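Local coordinates for protein serine--tRNA ligase, cytoplasmic (Candida albicans, PDB 3QO8) that attaches serine to tRNA(Ser) in two steps, activating the amino acid with ATP to Ser-AMP and then passing it to the acceptor end of the tRNA, at residues A[200-205]-A[320-325]; A[178-183]-A[290-295]; A[4-9]-A[16-21]. All blocks are in the same frame, centred on the assembly; numbering follows the deposited sequence.

Contact 1: residues A[200-205]-A[320-325]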
loop_
_atom_site.group_PDB
_atom_site.type_symbol
_atom_site.label_atom_id
_atom_site.label_comp_id
_atom_site.label_asym_id
_atom_site.label_seq_id
_atom_site.Cartn_x
_atom_site.Cartn_y
_atom_site.Cartn_z
ATOM N N SER A 200 18.736 -7.429 -11.342
ATOM C CA SER A 200 19.922 -6.645 -11.013
ATOM C C SER A 200 21.165 -7.252 -11.693
ATOM O O SER A 200 22.047 -6.532 -12.167
ATOM C CB SER A 200 20.094 -6.547 -9.488
ATOM O OG SER A 200 21.405 -6.148 -9.153
ATOM N N SER A 201 21.219 -8.580 -11.756
ATOM C CA SER A 201 22.329 -9.264 -12.416
ATOM C C SER A 201 22.348 -8.980 -13.909
ATOM O O SER A 201 23.352 -9.207 -14.572
ATOM C CB SER A 201 22.236 -10.778 -12.201
ATOM O OG SER A 201 22.586 -11.110 -10.873
ATOM N N LYS A 202 21.223 -8.519 -14.439
ATOM C CA LYS A 202 21.120 -8.216 -15.859
ATOM C C LYS A 202 21.263 -6.725 -16.139
ATOM O O LYS A 202 20.969 -6.263 -17.235
ATOM C CB LYS A 202 19.794 -8.720 -16.407
ATOM C CG LYS A 202 19.718 -10.223 -16.489
ATOM C CD LYS A 202 18.366 -10.678 -16.957
ATOM C CE LYS A 202 18.336 -12.181 -17.050
ATOM N NZ LYS A 202 19.373 -12.670 -18.004
ATOM N N GLY A 203 21.693 -5.976 -15.137
ATOM C CA GLY A 203 21.933 -4.552 -15.305
ATOM C C GLY A 203 20.746 -3.647 -15.028
ATOM O O GLY A 203 20.831 -2.443 -15.261
ATOM N N TYR A 204 19.643 -4.211 -14.534
ATOM C CA TYR A 204 18.492 -3.402 -14.145
ATOM C C TYR A 204 18.783 -2.722 -12.818
ATOM O O TYR A 204 19.422 -3.298 -11.938
ATOM C CB TYR A 204 17.238 -4.262 -13.973
ATOM C CG TYR A 204 16.609 -4.768 -15.249
ATOM C CD1 TYR A 204 15.308 -4.416 -15.595
ATOM C CD2 TYR A 204 17.300 -5.626 -16.097
ATOM C CE1 TYR A 204 14.710 -4.902 -16.773
ATOM C CE2 TYR A 204 16.719 -6.104 -17.269
ATOM C CZ TYR A 204 15.429 -5.740 -17.602
ATOM O OH TYR A 204 14.860 -6.229 -18.771
ATOM N N VAL A 205 18.300 -1.498 -12.675
ATOM C CA VAL A 205 18.436 -0.758 -11.428
ATOM C C VAL A 205 17.203 -0.991 -10.547
ATOM O O VAL A 205 16.091 -0.662 -10.945
ATOM C CB VAL A 205 18.577 0.740 -11.736
ATOM C CG1 VAL A 205 18.571 1.573 -10.450
ATOM C CG2 VAL A 205 19.843 0.983 -12.559
ATOM N N ILE A 320 10.900 -9.948 -22.948
ATOM C CA ILE A 320 10.089 -11.162 -22.812
ATOM C C ILE A 320 11.040 -12.335 -22.580
ATOM O O ILE A 320 10.725 -13.270 -21.838
ATOM C CB ILE A 320 9.123 -11.399 -24.020
ATOM C CG1 ILE A 320 8.164 -12.564 -23.722
ATOM C CG2 ILE A 320 9.897 -11.612 -25.320
ATOM C CD1 ILE A 320 7.230 -12.252 -22.530
ATOM N N GLY A 321 12.222 -12.259 -23.183
ATOM C CA GLY A 321 13.230 -13.291 -22.992
ATOM C C GLY A 321 13.661 -13.361 -21.530
ATOM O O GLY A 321 13.836 -14.447 -20.960
ATOM N N CYS A 322 13.836 -12.200 -20.916
ATOM C CA CYS A 322 14.156 -12.139 -19.483
ATOM C C CYS A 322 13.086 -12.827 -18.632
ATOM O O CYS A 322 13.402 -13.572 -17.706
ATOM C CB CYS A 322 14.327 -10.685 -18.997
ATOM S SG CYS A 322 15.946 -9.970 -19.338
ATOM N N SER A 323 11.820 -12.546 -18.911
ATOM C CA SER A 323 10.745 -13.198 -18.160
ATOM C C SER A 323 10.706 -14.714 -18.411
ATOM O O SER A 323 10.475 -15.512 -17.492
ATOM C CB SER A 323 9.406 -12.551 -18.492
ATOM O OG SER A 323 9.381 -11.206 -18.014
ATOM N N GLU A 324 10.916 -15.120 -19.660
ATOM C CA GLU A 324 10.950 -16.552 -19.954
ATOM C C GLU A 324 12.043 -17.240 -19.139
ATOM O O GLU A 324 11.821 -18.284 -18.519
ATOM C CB GLU A 324 11.192 -16.779 -21.440
ATOM C CG GLU A 324 10.045 -16.317 -22.315
ATOM C CD GLU A 324 10.280 -16.675 -23.770
ATOM O OE1 GLU A 324 10.256 -17.885 -24.101
ATOM O OE2 GLU A 324 10.497 -15.753 -24.573
ATOM N N GLU A 325 13.230 -16.650 -19.142
ATOM C CA GLU A 325 14.340 -17.209 -18.388
ATOM C C GLU A 325 13.975 -17.324 -16.909
ATOM O O GLU A 325 14.263 -18.331 -16.258
ATOM C CB GLU A 325 15.602 -16.362 -18.576
ATOM C CG GLU A 325 16.821 -16.925 -17.872
ATOM C CD GLU A 325 18.044 -16.000 -17.948
ATOM O OE1 GLU A 325 17.991 -14.975 -18.667
ATOM O OE2 GLU A 325 19.051 -16.302 -17.272
#
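Lys202 and Tyr204, set on the turn that closes helix 183-200, reach across to Cys322 and Glu325 on helix 312-329, two elements of the class II synthetase catalytic domain. Helix 183-200 ends in a Schellman motif with Gly203 as its C-prime residue: Gly203 N bonds to Ser200 O, within a type I turn, and Tyr204 N returns to Leu199 O. The chain then enters strand 205-208. Lys202 and Tyr204, one on each side of Gly203 in sequence, both reach the Cys322 thiol.

The close-packed part centres on Cys322, which is buried. Its SG lies 3.5 Å from Lys202 CD, against the outer methylenes of the lysine, and 3.9 Å from Tyr204 OH, obliquely placed to the phenol ring. Tyr204 itself is buried, packed on Leu199 and on Arg270 and Ala272 of strand 269-278, with a weak hydrogen bond from its hydroxyl group to Gln303 OE1. The next two residues of the helix have partners elsewhere: Ser323 OG is hydrogen-bonded to Thr404 O, and Glu324 forms a salt bridge with Arg129.

The outer part is looser and polar. Glu325 is exposed, and its side chain, extended with CG anti to the backbone N (chi1 -177°), meets Lys202 coming from the opposite direction. The lysine runs straight past the sulfur and bends only at its last torsion (chi4 -60°), which brings the ammonium group to the carboxylate. This salt bridge rests on one oxygen: Lys202 NZ lies 2.8 Å from Glu325 OE1, on its syn side and 26° out of the carboxylate plane.

Contact 2: residues A[178-183]-A[290-295]. With SSA (5'-O-(N-(L-seryl)-sulfamoyl)adenosine), chain B.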
loop_
_atom_site.group_PDB
_atom_site.type_symbol
_atom_site.label_atom_id
_atom_site.label_comp_id
_atom_site.label_asym_id
_atom_site.label_seq_id
_atom_site.Cartn_x
_atom_site.Cartn_y
_atom_site.Cartn_z
ATOM N N TYR A 178 -6.942 -10.954 2.237
ATOM C CA TYR A 178 -6.156 -12.071 2.759
ATOM C C TYR A 178 -4.998 -11.613 3.623
ATOM O O TYR A 178 -4.479 -10.505 3.447
ATOM C CB TYR A 178 -5.583 -12.929 1.620
ATOM C CG TYR A 178 -4.604 -12.183 0.728
ATOM C CD1 TYR A 178 -3.228 -12.328 0.889
ATOM C CD2 TYR A 178 -5.061 -11.332 -0.274
ATOM C CE1 TYR A 178 -2.334 -11.640 0.071
ATOM C CE2 TYR A 178 -4.175 -10.648 -1.095
ATOM C CZ TYR A 178 -2.818 -10.806 -0.920
ATOM O OH TYR A 178 -1.946 -10.130 -1.749
ATOM N N PHE A 179 -4.605 -12.482 4.550
ATOM C CA PHE A 179 -3.307 -12.390 5.214
ATOM C C PHE A 179 -2.447 -13.485 4.605
ATOM O O PHE A 179 -2.968 -14.549 4.283
ATOM C CB PHE A 179 -3.437 -12.724 6.694
ATOM C CG PHE A 179 -4.155 -11.687 7.513
ATOM C CD1 PHE A 179 -3.452 -10.905 8.429
ATOM C CD2 PHE A 179 -5.532 -11.522 7.406
ATOM C CE1 PHE A 179 -4.105 -9.957 9.207
ATOM C CE2 PHE A 179 -6.195 -10.578 8.178
ATOM C CZ PHE A 179 -5.480 -9.788 9.085
ATOM N N LEU A 180 -1.140 -13.255 4.473
ATOM C CA LEU A 180 -0.220 -14.363 4.214
ATOM C C LEU A 180 0.340 -14.821 5.551
ATOM O O LEU A 180 0.502 -14.002 6.455
ATOM C CB LEU A 180 0.917 -13.927 3.284
ATOM C CG LEU A 180 0.468 -13.507 1.884
ATOM C CD1 LEU A 180 1.675 -13.006 1.104
ATOM C CD2 LEU A 180 -0.208 -14.678 1.144
ATOM N N ARG A 181 0.623 -16.118 5.693
ATOM C CA ARG A 181 1.088 -16.667 6.976
ATOM C C ARG A 181 2.281 -17.586 6.780
ATOM O O ARG A 181 2.339 -18.317 5.786
ATOM C CB ARG A 181 -0.003 -17.541 7.620
ATOM C CG ARG A 181 -1.180 -16.835 8.215
ATOM C CD ARG A 181 -2.218 -17.867 8.688
ATOM N NE ARG A 181 -1.607 -18.914 9.510
ATOM C CZ ARG A 181 -1.518 -18.891 10.839
ATOM N NH1 ARG A 181 -2.009 -17.867 11.542
ATOM N NH2 ARG A 181 -0.941 -19.902 11.468
ATOM N N ASN A 182 3.211 -17.581 7.735
ATOM C CA ASN A 182 4.292 -18.560 7.715
ATOM C C ASN A 182 4.985 -18.581 6.359
ATOM O O ASN A 182 5.468 -17.555 5.878
ATOM C CB ASN A 182 3.740 -19.963 8.008
ATOM C CG ASN A 182 3.197 -20.100 9.415
ATOM O OD1 ASN A 182 3.870 -19.740 10.373
ATOM N ND2 ASN A 182 1.971 -20.636 9.549
ATOM N N TYR A 183 5.025 -19.753 5.733
ATOM C CA TYR A 183 5.739 -19.880 4.468
ATOM C C TYR A 183 5.080 -19.129 3.314
ATOM O O TYR A 183 5.706 -18.916 2.274
ATOM C CB TYR A 183 5.992 -21.352 4.109
ATOM C CG TYR A 183 7.054 -21.980 4.976
ATOM C CD1 TYR A 183 6.720 -22.895 5.968
ATOM C CD2 TYR A 183 8.389 -21.634 4.825
ATOM C CE1 TYR A 183 7.698 -23.461 6.777
ATOM C CE2 TYR A 183 9.370 -22.184 5.631
ATOM C CZ TYR A 183 9.018 -23.099 6.599
ATOM O OH TYR A 183 9.993 -23.651 7.391
ATOM N N TRP A 290 -11.623 -17.778 -4.997
ATOM C CA TRP A 290 -10.827 -18.173 -3.846
ATOM C C TRP A 290 -9.347 -18.276 -4.210
ATOM O O TRP A 290 -8.989 -18.573 -5.354
ATOM C CB TRP A 290 -11.354 -19.484 -3.255
ATOM C CG TRP A 290 -11.437 -19.509 -1.738
ATOM C CD1 TRP A 290 -10.977 -20.496 -0.912
ATOM C CD2 TRP A 290 -12.017 -18.510 -0.881
ATOM N NE1 TRP A 290 -11.235 -20.176 0.402
ATOM C CE2 TRP A 290 -11.872 -18.964 0.448
ATOM C CE3 TRP A 290 -12.646 -17.281 -1.107
ATOM C CZ2 TRP A 290 -12.333 -18.232 1.545
ATOM C CZ3 TRP A 290 -13.101 -16.552 -0.013
ATOM C CH2 TRP A 290 -12.942 -17.032 1.294
ATOM N N GLY A 291 -8.496 -17.997 -3.231
ATOM C CA GLY A 291 -7.059 -17.987 -3.433
ATOM C C GLY A 291 -6.512 -16.589 -3.630
ATOM O O GLY A 291 -7.247 -15.596 -3.515
ATOM N N ILE A 292 -5.218 -16.501 -3.940
ATOM C CA ILE A 292 -4.557 -15.206 -4.114
ATOM C C ILE A 292 -4.161 -15.027 -5.579
ATOM O O ILE A 292 -3.173 -14.356 -5.901
ATOM C CB ILE A 292 -3.310 -15.071 -3.207
ATOM C CG1 ILE A 292 -2.353 -16.248 -3.423
ATOM C CG2 ILE A 292 -3.731 -14.990 -1.747
ATOM C CD1 ILE A 292 -1.049 -16.115 -2.651
ATOM N N PHE A 293 -4.942 -15.641 -6.464
ATOM C CA PHE A 293 -4.684 -15.569 -7.894
ATOM C C PHE A 293 -5.142 -14.236 -8.439
ATOM O O PHE A 293 -4.444 -13.611 -9.226
ATOM C CB PHE A 293 -5.396 -16.714 -8.642
ATOM C CG PHE A 293 -5.206 -16.663 -10.142
ATOM C CD1 PHE A 293 -4.167 -17.355 -10.748
ATOM C CD2 PHE A 293 -6.049 -15.903 -10.935
ATOM C CE1 PHE A 293 -3.987 -17.305 -12.125
ATOM C CE2 PHE A 293 -5.871 -15.843 -12.308
ATOM C CZ PHE A 293 -4.833 -16.547 -12.903
ATOM N N ARG A 294 -6.332 -13.812 -8.032
ATOM C CA ARG A 294 -6.863 -12.531 -8.455
ATOM C C ARG A 294 -7.352 -11.796 -7.227
ATOM O O ARG A 294 -8.397 -12.145 -6.670
ATOM C CB ARG A 294 -8.037 -12.695 -9.436
ATOM C CG ARG A 294 -8.589 -11.345 -9.881
ATOM C CD ARG A 294 -9.767 -11.464 -10.858
ATOM N NE ARG A 294 -9.361 -12.103 -12.097
ATOM C CZ ARG A 294 -8.676 -11.498 -13.065
ATOM N NH1 ARG A 294 -8.321 -10.223 -12.937
ATOM N NH2 ARG A 294 -8.348 -12.171 -14.164
ATOM N N VAL A 295 -6.587 -10.794 -6.798
ATOM C CA VAL A 295 -6.861 -10.097 -5.541
ATOM C C VAL A 295 -6.836 -8.593 -5.747
ATOM O O VAL A 295 -6.559 -8.126 -6.846
ATOM C CB VAL A 295 -5.835 -10.490 -4.459
ATOM C CG1 VAL A 295 -6.087 -11.930 -3.975
ATOM C CG2 VAL A 295 -4.407 -10.333 -5.005
HETATM N N10 SSA B . 2.780 -2.995 -15.980
HETATM C CA SSA B . 2.202 -4.094 -16.750
HETATM C CB SSA B . 3.209 -5.238 -16.867
HETATM O OG SSA B . 3.390 -5.883 -15.591
HETATM C C9 SSA B . 0.939 -4.584 -16.098
HETATM O O9 SSA B . 0.573 -4.156 -15.010
HETATM N N8 SSA B . 0.257 -5.507 -16.768
HETATM S S1 SSA B . -0.928 -6.363 -16.113
HETATM O O1S SSA B . -2.108 -5.589 -15.855
HETATM O O2S SSA B . -1.236 -7.445 -16.989
HETATM O "O5'" SSA B . -0.439 -6.990 -14.793
HETATM C "C5'" SSA B . 0.761 -7.742 -14.741
HETATM C "C4'" SSA B . 0.507 -9.049 -13.984
HETATM O "O4'" SSA B . 0.049 -8.842 -12.642
HETATM C "C3'" SSA B . -0.562 -9.919 -14.607
HETATM O "O3'" SSA B . -0.029 -10.611 -15.746
HETATM C "C2'" SSA B . -0.904 -10.836 -13.439
HETATM O "O2'" SSA B . 0.090 -11.870 -13.305
HETATM C "C1'" SSA B . -0.785 -9.915 -12.224
HETATM N N9 SSA B . -2.113 -9.389 -11.847
HETATM C C8 SSA B . -2.864 -8.516 -12.539
HETATM N N7 SSA B . -4.013 -8.304 -11.862
HETATM C C5 SSA B . -3.962 -9.048 -10.741
HETATM C C6 SSA B . -4.828 -9.223 -9.679
HETATM N N6 SSA B . -6.003 -8.558 -9.673
HETATM N N1 SSA B . -4.481 -10.057 -8.671
HETATM C C2 SSA B . -3.313 -10.709 -8.696
HETATM N N3 SSA B . -2.450 -10.549 -9.708
HETATM C C4 SSA B . -2.765 -9.735 -10.741
#
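The adenine-binding loop of the class II active site, residues 290-295 between strands 269-278 and 297-307, is backed by Tyr178 and Leu180 at strand 179-181. Ile292 CG2 sits over one face of the Tyr178 ring, 3.9 Å from its centroid and 15° off the normal, a CH-pi contact; CG2 is anti to the carbonyl carbon of Ile292, which points this methyl at the ring. Ile292 sends its other branch to Leu180, and Ile292 CD1 is 4.1 Å from Leu180 CD2; the Leu180 CG lies in plane at the edge of the tyrosine ring. Val295 CG1 touches Tyr178 CE2 obliquely at 3.7 Å, while Tyr178 OH is hydrogen-bonded to Ala297 O.

Behind this apolar layer, the Val295 backbone reads the adenine of the seryl-sulfamoyl adenosine. Its N donates to SSA N1 (2.9 Å, nearly straight at 170°), and SSA N6 donates to its O at 2.9 Å along a more bent path (133°). Arg294 forms salt bridges with Glu281 and Asp288.

Helix 408-419 packs against the contact through Glu409, which touches Leu180 and Ile292, and Cys413, which packs on Ile292; strand 179-181 pairs with strand 164-165 and, in an antiparallel ladder, with a strand of the second subunit.

Contact 3: residues A[4-9]-A[16-21]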
loop_
_atom_site.group_PDB
_atom_site.type_symbol
_atom_site.label_atom_id
_atom_site.label_comp_id
_atom_site.label_asym_id
_atom_site.label_seq_id
_atom_site.Cartn_x
_atom_site.Cartn_y
_atom_site.Cartn_z
ATOM N N ILE A 4 0.340 15.126 -32.929
ATOM C CA ILE A 4 -0.622 15.842 -33.755
ATOM C C ILE A 4 -0.308 15.634 -35.246
ATOM O O ILE A 4 -1.193 15.328 -36.045
ATOM C CB ILE A 4 -0.596 17.344 -33.423
ATOM C CG1 ILE A 4 -1.555 18.123 -34.322
ATOM C CG2 ILE A 4 0.823 17.888 -33.539
ATOM C CD1 ILE A 4 -3.008 17.874 -34.010
ATOM N N ASN A 5 0.963 15.771 -35.607
ATOM C CA ASN A 5 1.365 15.714 -37.007
ATOM C C ASN A 5 1.102 14.359 -37.659
ATOM O O ASN A 5 1.010 14.259 -38.887
ATOM C CB ASN A 5 2.826 16.149 -37.172
ATOM C CG ASN A 5 3.000 17.647 -37.038
ATOM O OD1 ASN A 5 2.024 18.386 -36.954
ATOM N ND2 ASN A 5 4.247 18.106 -37.019
ATOM N N ALA A 6 0.958 13.319 -36.841
ATOM C CA ALA A 6 0.642 11.993 -37.369
ATOM C C ALA A 6 -0.687 11.980 -38.122
ATOM O O ALA A 6 -0.893 11.159 -39.014
ATOM C CB ALA A 6 0.631 10.954 -36.250
ATOM N N PHE A 7 -1.592 12.878 -37.753
ATOM C CA PHE A 7 -2.923 12.935 -38.368
ATOM C C PHE A 7 -2.938 13.795 -39.632
ATOM O O PHE A 7 -3.939 13.856 -40.334
ATOM C CB PHE A 7 -3.948 13.503 -37.374
ATOM C CG PHE A 7 -4.127 12.663 -36.136
ATOM C CD1 PHE A 7 -5.204 11.796 -36.021
ATOM C CD2 PHE A 7 -3.215 12.741 -35.093
ATOM C CE1 PHE A 7 -5.370 11.012 -34.891
ATOM C CE2 PHE A 7 -3.370 11.964 -33.959
ATOM C CZ PHE A 7 -4.453 11.094 -33.857
ATOM N N LEU A 8 -1.829 14.472 -39.910
ATOM C CA LEU A 8 -1.815 15.527 -40.924
ATOM C C LEU A 8 -0.948 15.166 -42.122
ATOM O O LEU A 8 0.283 15.187 -42.042
ATOM C CB LEU A 8 -1.336 16.835 -40.295
ATOM C CG LEU A 8 -2.155 17.207 -39.054
ATOM C CD1 LEU A 8 -1.553 18.402 -38.325
ATOM C CD2 LEU A 8 -3.609 17.461 -39.458
ATOM N N VAL A 9 -1.605 14.825 -43.224
ATOM C CA VAL A 9 -0.920 14.462 -44.456
ATOM C C VAL A 9 0.063 15.551 -44.870
ATOM O O VAL A 9 1.167 15.269 -45.335
ATOM C CB VAL A 9 -1.926 14.226 -45.606
ATOM C CG1 VAL A 9 -1.322 14.615 -46.926
ATOM C CG2 VAL A 9 -2.362 12.778 -45.629
ATOM N N GLU A 16 -4.466 7.538 -42.664
ATOM C CA GLU A 16 -4.975 6.237 -43.090
ATOM C C GLU A 16 -4.476 5.130 -42.171
ATOM O O GLU A 16 -5.232 4.240 -41.777
ATOM C CB GLU A 16 -4.560 5.918 -44.540
ATOM C CG GLU A 16 -4.926 6.983 -45.581
ATOM C CD GLU A 16 -6.417 7.275 -45.636
ATOM O OE1 GLU A 16 -7.210 6.426 -45.170
ATOM O OE2 GLU A 16 -6.791 8.360 -46.138
ATOM N N ILE A 17 -3.185 5.178 -41.864
ATOM C CA ILE A 17 -2.553 4.240 -40.948
ATOM C C ILE A 17 -3.262 4.266 -39.597
ATOM O O ILE A 17 -3.487 3.224 -38.961
ATOM C CB ILE A 17 -1.076 4.620 -40.741
ATOM C CG1 ILE A 17 -0.289 4.382 -42.025
ATOM C CG2 ILE A 17 -0.460 3.823 -39.610
ATOM C CD1 ILE A 17 1.133 4.907 -41.970
ATOM N N ILE A 18 -3.615 5.463 -39.153
ATOM C CA ILE A 18 -4.278 5.603 -37.859
ATOM C C ILE A 18 -5.687 5.010 -37.903
ATOM O O ILE A 18 -6.100 4.326 -36.972
ATOM C CB ILE A 18 -4.314 7.072 -37.378
ATOM C CG1 ILE A 18 -2.891 7.640 -37.286
ATOM C CG2 ILE A 18 -4.988 7.156 -36.023
ATOM C CD1 ILE A 18 -2.824 9.133 -36.881
ATOM N N LYS A 19 -6.406 5.240 -39.003
ATOM C CA LYS A 19 -7.748 4.680 -39.159
ATOM C C LYS A 19 -7.706 3.151 -39.186
ATOM O O LYS A 19 -8.553 2.483 -38.590
ATOM C CB LYS A 19 -8.413 5.179 -40.448
ATOM C CG LYS A 19 -8.830 6.642 -40.439
ATOM C CD LYS A 19 -10.003 6.854 -41.384
ATOM C CE LYS A 19 -10.287 8.326 -41.640
ATOM N NZ LYS A 19 -9.439 8.870 -42.738
ATOM N N ALA A 20 -6.736 2.600 -39.905
ATOM C CA ALA A 20 -6.582 1.150 -39.971
ATOM C C ALA A 20 -6.317 0.621 -38.567
ATOM O O ALA A 20 -6.845 -0.413 -38.174
ATOM C CB ALA A 20 -5.453 0.773 -40.908
ATOM N N SER A 21 -5.508 1.347 -37.799
ATOM C CA SER A 21 -5.168 0.902 -36.458
ATOM C C SER A 21 -6.414 0.920 -35.590
ATOM O O SER A 21 -6.688 -0.043 -34.873
ATOM C CB SER A 21 -4.089 1.798 -35.834
ATOM O OG SER A 21 -3.766 1.358 -34.528
#
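Ile18 of helix 15-25 sets its terminal methyl squarely on the ring of Phe7. CD1 stands 3.6 Å from the ring centroid, only 10° from the normal, so it rests over the centre of the face and meets the ring carbons almost evenly. This is a CH-pi contact, and the two side chains cross at about a right angle. The second branch of Ile18 contributes at the rim of the same ring, where CG2 is 4.0 Å from Phe7 CE1.

The same CD1 methyl also reaches the preceding residue. It is 3.5 Å from Ala6 O, a van der Waals approach to the backbone, and 4.0 Å from Ala6 CB. The methyl thus sits in the corner made by Ala6 and the Phe7 face. The extended end of Ile18 (chi2 177°) carries it there, projecting CD1 well out from the helix toward the 3-10 segment.

That segment, residues 4-7, is secured by its own backbone bonds, Phe7 N to Ile4 O and Leu8 N to Asn5 O. Ile4 O also lies in plane at the edge of the Phe7 ring. Farther out, Phe7 packs on Ile35 of helix 30-65 and Ile105 of helix 74-107, and Ile18 on Val32, Val108 and Ile111. Ser21, one turn further along helix 15-25, is hydrogen-bonded through OG to Val112 N.

The contact thus folds the N-terminal 3-10 segment and short helix 15-25 against the base of the two long helices, 30-65 and 74-107, which form the helical hairpin characteristic of the tRNA-binding arm in type-1 seryl-tRNA synthetases.

Overall arrangement
Contact 3 comes first along the chain, both its segments preceding those of the others, and belongs to the N-terminal tRNA-binding domain; contacts 1 and 2 lie in the catalytic part, their segments alternating in sequence. Helix 183-200 joins the first segments of contacts 2 and 1, and strand 297-307 leads from the loop of contact 2 toward helix 312-329 of contact 1. Centre to centre, contacts 1 and 2 are about 26 Å apart, and both reach the second subunit; contact 3 lies about 35 Å from contact 1 and, across the chain's centre, about 46 Å from contact 2. Adenine recognition and the arm's base are thus widely separated, consistent with a homodimer that binds tRNA across both subunits.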